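Local coordinates for protein glucose dehydrogenase (PDB 2B5W) that oxidises D-glucose and several other aldose sugars with NADP(+), its preferred coenzyme, or NAD(+), using a catalytic zinc ion, at residues G62-G67 with I149-I154. The protein carries 1 engineered substitution. Numbering follows the deposited sequence.
Sequences GHEAVG and IEPISI. With ZN (zinc ion), chain B; NAP (NADP nicotinamide-adenine-dinucleotide phosphate), chain I.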
loop_
_atom_site.group_PDB
_atom_site.type_symbol
_atom_site.label_atom_id
_atom_site.label_comp_id
_atom_site.label_asym_id
_atom_site.label_seq_id
_atom_site.Cartn_x
_atom_site.Cartn_y
_atom_site.Cartn_z
ATOM N N GLY A 62 9.031 8.033 -28.568
ATOM C CA GLY A 62 10.212 8.034 -27.725
ATOM C C GLY A 62 10.062 8.881 -26.481
ATOM O O GLY A 62 9.853 10.096 -26.554
ATOM N N HIS A 63 10.277 8.249 -25.329
ATOM C CA HIS A 63 10.226 8.975 -24.059
ATOM C C HIS A 63 11.486 8.738 -23.221
ATOM O O HIS A 63 11.605 9.279 -22.130
ATOM C CB HIS A 63 8.989 8.549 -23.248
ATOM C CG HIS A 63 8.957 7.087 -22.982
ATOM N ND1 HIS A 63 8.507 6.174 -23.916
ATOM C CD2 HIS A 63 9.401 6.363 -21.924
ATOM C CE1 HIS A 63 8.693 4.950 -23.452
ATOM N NE2 HIS A 63 9.253 5.030 -22.253
ATOM N N GLU A 64 12.407 7.906 -23.691
ATOM C CA GLU A 64 13.659 7.597 -22.966
ATOM C C GLU A 64 14.874 8.187 -23.707
ATOM O O GLU A 64 15.550 7.486 -24.488
ATOM C CB GLU A 64 13.839 6.093 -22.906
ATOM C CG GLU A 64 12.677 5.289 -22.404
ATOM C CD GLU A 64 12.931 3.809 -22.467
ATOM O OE1 GLU A 64 14.002 3.395 -22.961
ATOM O OE2 GLU A 64 12.095 3.077 -21.963
ATOM N N ALA A 65 15.234 9.426 -23.424
ATOM C CA ALA A 65 16.156 10.141 -24.249
ATOM C C ALA A 65 17.360 10.614 -23.505
ATOM O O ALA A 65 17.281 10.834 -22.297
ATOM C CB ALA A 65 15.497 11.350 -24.879
ATOM N N VAL A 66 18.459 10.764 -24.240
ATOM C CA VAL A 66 19.633 11.487 -23.772
ATOM C C VAL A 66 20.121 12.358 -24.913
ATOM O O VAL A 66 20.109 11.944 -26.070
ATOM C CB VAL A 66 20.749 10.526 -23.221
ATOM C CG1 VAL A 66 21.200 9.487 -24.240
ATOM C CG2 VAL A 66 21.916 11.304 -22.705
ATOM N N GLY A 67 20.508 13.588 -24.601
ATOM C CA GLY A 67 20.966 14.508 -25.600
ATOM C C GLY A 67 22.002 15.458 -25.059
ATOM O O GLY A 67 22.366 15.351 -23.881
ATOM N N ILE A 149 18.481 5.970 -18.154
ATOM C CA ILE A 149 18.174 6.784 -16.937
ATOM C C ILE A 149 16.653 6.880 -16.734
ATOM O O ILE A 149 16.170 6.704 -15.611
ATOM C CB ILE A 149 18.834 8.150 -17.037
ATOM C CG1 ILE A 149 20.346 8.043 -17.052
ATOM C CG2 ILE A 149 18.324 9.081 -15.959
ATOM C CD1 ILE A 149 20.919 7.312 -15.851
ATOM N N GLU A 150 15.858 7.118 -17.780
ATOM C CA GLU A 150 14.426 7.146 -17.565
ATOM C C GLU A 150 13.847 5.829 -17.057
ATOM O O GLU A 150 13.121 5.819 -16.066
ATOM C CB GLU A 150 13.669 7.683 -18.819
ATOM C CG GLU A 150 12.205 8.045 -18.551
ATOM C CD GLU A 150 11.244 6.897 -18.658
ATOM O OE1 GLU A 150 11.671 5.797 -19.097
ATOM O OE2 GLU A 150 10.041 7.042 -18.291
ATOM N N PRO A 151 14.120 4.670 -17.669
ATOM C CA PRO A 151 13.625 3.420 -17.099
ATOM C C PRO A 151 14.094 3.165 -15.669
ATOM O O PRO A 151 13.307 2.705 -14.851
ATOM C CB PRO A 151 14.179 2.347 -18.051
ATOM C CG PRO A 151 14.635 3.024 -19.205
ATOM C CD PRO A 151 14.710 4.497 -19.007
ATOM N N ILE A 152 15.366 3.440 -15.384
ATOM C CA ILE A 152 15.869 3.285 -13.998
ATOM C C ILE A 152 15.029 4.155 -13.050
ATOM O O ILE A 152 14.655 3.716 -11.955
ATOM C CB ILE A 152 17.381 3.581 -13.878
ATOM C CG1 ILE A 152 18.217 2.540 -14.659
ATOM C CG2 ILE A 152 17.821 3.546 -12.391
ATOM C CD1 ILE A 152 19.660 2.899 -14.799
ATOM N N SER A 153 14.730 5.374 -13.495
ATOM C CA SER A 153 13.941 6.319 -12.683
ATOM C C SER A 153 12.546 5.826 -12.343
ATOM O O SER A 153 12.014 6.163 -11.271
ATOM C CB SER A 153 13.883 7.719 -13.336
ATOM O OG SER A 153 12.944 7.819 -14.373
ATOM N N ILE A 154 11.922 5.108 -13.272
ATOM C CA ILE A 154 10.618 4.487 -13.044
ATOM C C ILE A 154 10.718 3.598 -11.799
ATOM O O ILE A 154 9.864 3.639 -10.919
ATOM C CB ILE A 154 10.146 3.693 -14.275
ATOM C CG1 ILE A 154 9.852 4.618 -15.461
ATOM C CG2 ILE A 154 8.989 2.808 -13.899
ATOM C CD1 ILE A 154 8.771 5.605 -15.240
HETATM ZN ZN ZN B . 10.281 3.345 -21.616
HETATM P PA NAP I . 7.617 -6.041 -21.752
HETATM O O1A NAP I . 6.441 -6.321 -22.559
HETATM O O2A NAP I . 8.908 -5.926 -22.575
HETATM O O5B NAP I . 7.852 -7.166 -20.671
HETATM C C5B NAP I . 6.828 -7.854 -20.005
HETATM C C4B NAP I . 7.447 -9.216 -19.776
HETATM O O4B NAP I . 6.602 -9.928 -18.900
HETATM C C3B NAP I . 7.607 -10.045 -21.065
HETATM O O3B NAP I . 8.950 -10.436 -21.305
HETATM C C2B NAP I . 6.693 -11.250 -20.834
HETATM O O2B NAP I . 7.224 -12.493 -21.265
HETATM C C1B NAP I . 6.540 -11.269 -19.332
HETATM N N9A NAP I . 5.266 -11.836 -18.937
HETATM C C8A NAP I . 4.016 -11.384 -19.289
HETATM N N7A NAP I . 3.098 -12.191 -18.722
HETATM C C5A NAP I . 3.760 -13.188 -18.045
HETATM C C6A NAP I . 3.354 -14.292 -17.289
HETATM N N6A NAP I . 2.057 -14.633 -17.137
HETATM N N1A NAP I . 4.304 -15.107 -16.719
HETATM C C2A NAP I . 5.649 -14.838 -16.855
HETATM N N3A NAP I . 6.069 -13.751 -17.604
HETATM C C4A NAP I . 5.141 -12.940 -18.168
HETATM O O3 NAP I . 7.501 -4.614 -21.054
HETATM P PN NAP I . 8.565 -3.748 -20.194
HETATM O O1N NAP I . 9.464 -4.611 -19.375
HETATM O O2N NAP I . 9.147 -2.618 -20.986
HETATM O O5D NAP I . 7.340 -3.262 -19.290
HETATM C C5D NAP I . 6.803 -4.103 -18.288
HETATM C C4D NAP I . 5.443 -3.587 -17.822
HETATM O O4D NAP I . 5.647 -2.324 -17.181
HETATM C C3D NAP I . 4.446 -3.345 -18.958
HETATM O O3D NAP I . 3.147 -3.762 -18.587
HETATM C C2D NAP I . 4.519 -1.835 -19.158
HETATM O O2D NAP I . 3.394 -1.256 -19.766
HETATM C C1D NAP I . 4.741 -1.363 -17.722
HETATM N N1N NAP I . 5.429 -0.076 -17.558
HETATM C C2N NAP I . 4.871 0.757 -16.638
HETATM C C3N NAP I . 5.485 1.940 -16.343
HETATM C C7N NAP I . 4.901 2.705 -15.191
HETATM O O7N NAP I . 5.449 3.980 -15.087
HETATM N N7N NAP I . 3.949 2.137 -14.401
HETATM C C4N NAP I . 6.658 2.350 -16.990
HETATM C C5N NAP I . 7.222 1.483 -17.918
HETATM C C6N NAP I . 6.611 0.248 -18.180
HETATM P P2B NAP I . 6.949 -13.078 -22.789
HETATM O O1X NAP I . 7.589 -12.270 -23.795
HETATM O O2X NAP I . 7.510 -14.512 -22.695
HETATM O O3X NAP I . 5.437 -13.124 -23.035
#
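The carboxylate of E150 stands at the edge of the H63 imidazole, its CD lying in the ring plane, with the two flat groups turned 81° to each other. OE1 comes within 3.7 Å of H63 CD2 and within 3.5 Å of E64 CG; neither approach is a hydrogen bond. E150 gets there because CG is anti to the backbone N and the chain then bends at chi2 (-85°), bringing the carboxylate to the CD2 edge of the imidazole. The two glutamate side chains cross at about a right angle, though their carboxylate planes differ by just 23°. Beside them the P151 ring lies against the E64 carboxylate, its CG 3.7 Å from OE2. Zinc is held by H63 NE2 at 2.1 Å and by E64 OE2 at 1.9 Å, with the engineered C38 as the third protein ligand; the other oxygen of E64, OE1, is salt-bridged to K349, which helps fix the rotation of the carboxylate. E150 is known to bind both the catalytic zinc and the substrate, yet here its OE1 stays 3.8 Å from the zinc, beyond bonding distance. This is the catalytic centre of a zinc-dependent medium-chain dehydrogenase: the segment 62-67, which leads into strand 64-71 of the GroES-like part, supplies two ligands, and the first turn of helix 149-164 faces them. With an alanine in place of E150, the edge of H63 and CG of E64 would probably lose their carboxylate neighbour, and an oxygen that can bind the zinc or contact the sugar would be lost. One turn along the helix, I154 CG2 meets the nicotinamide at C4N, 3.9 Å away, the carbon that accepts hydride in this coenzyme. On the helix backbone, E150 O accepts both S153 OG, at 2.6 Å, and the I154 amide.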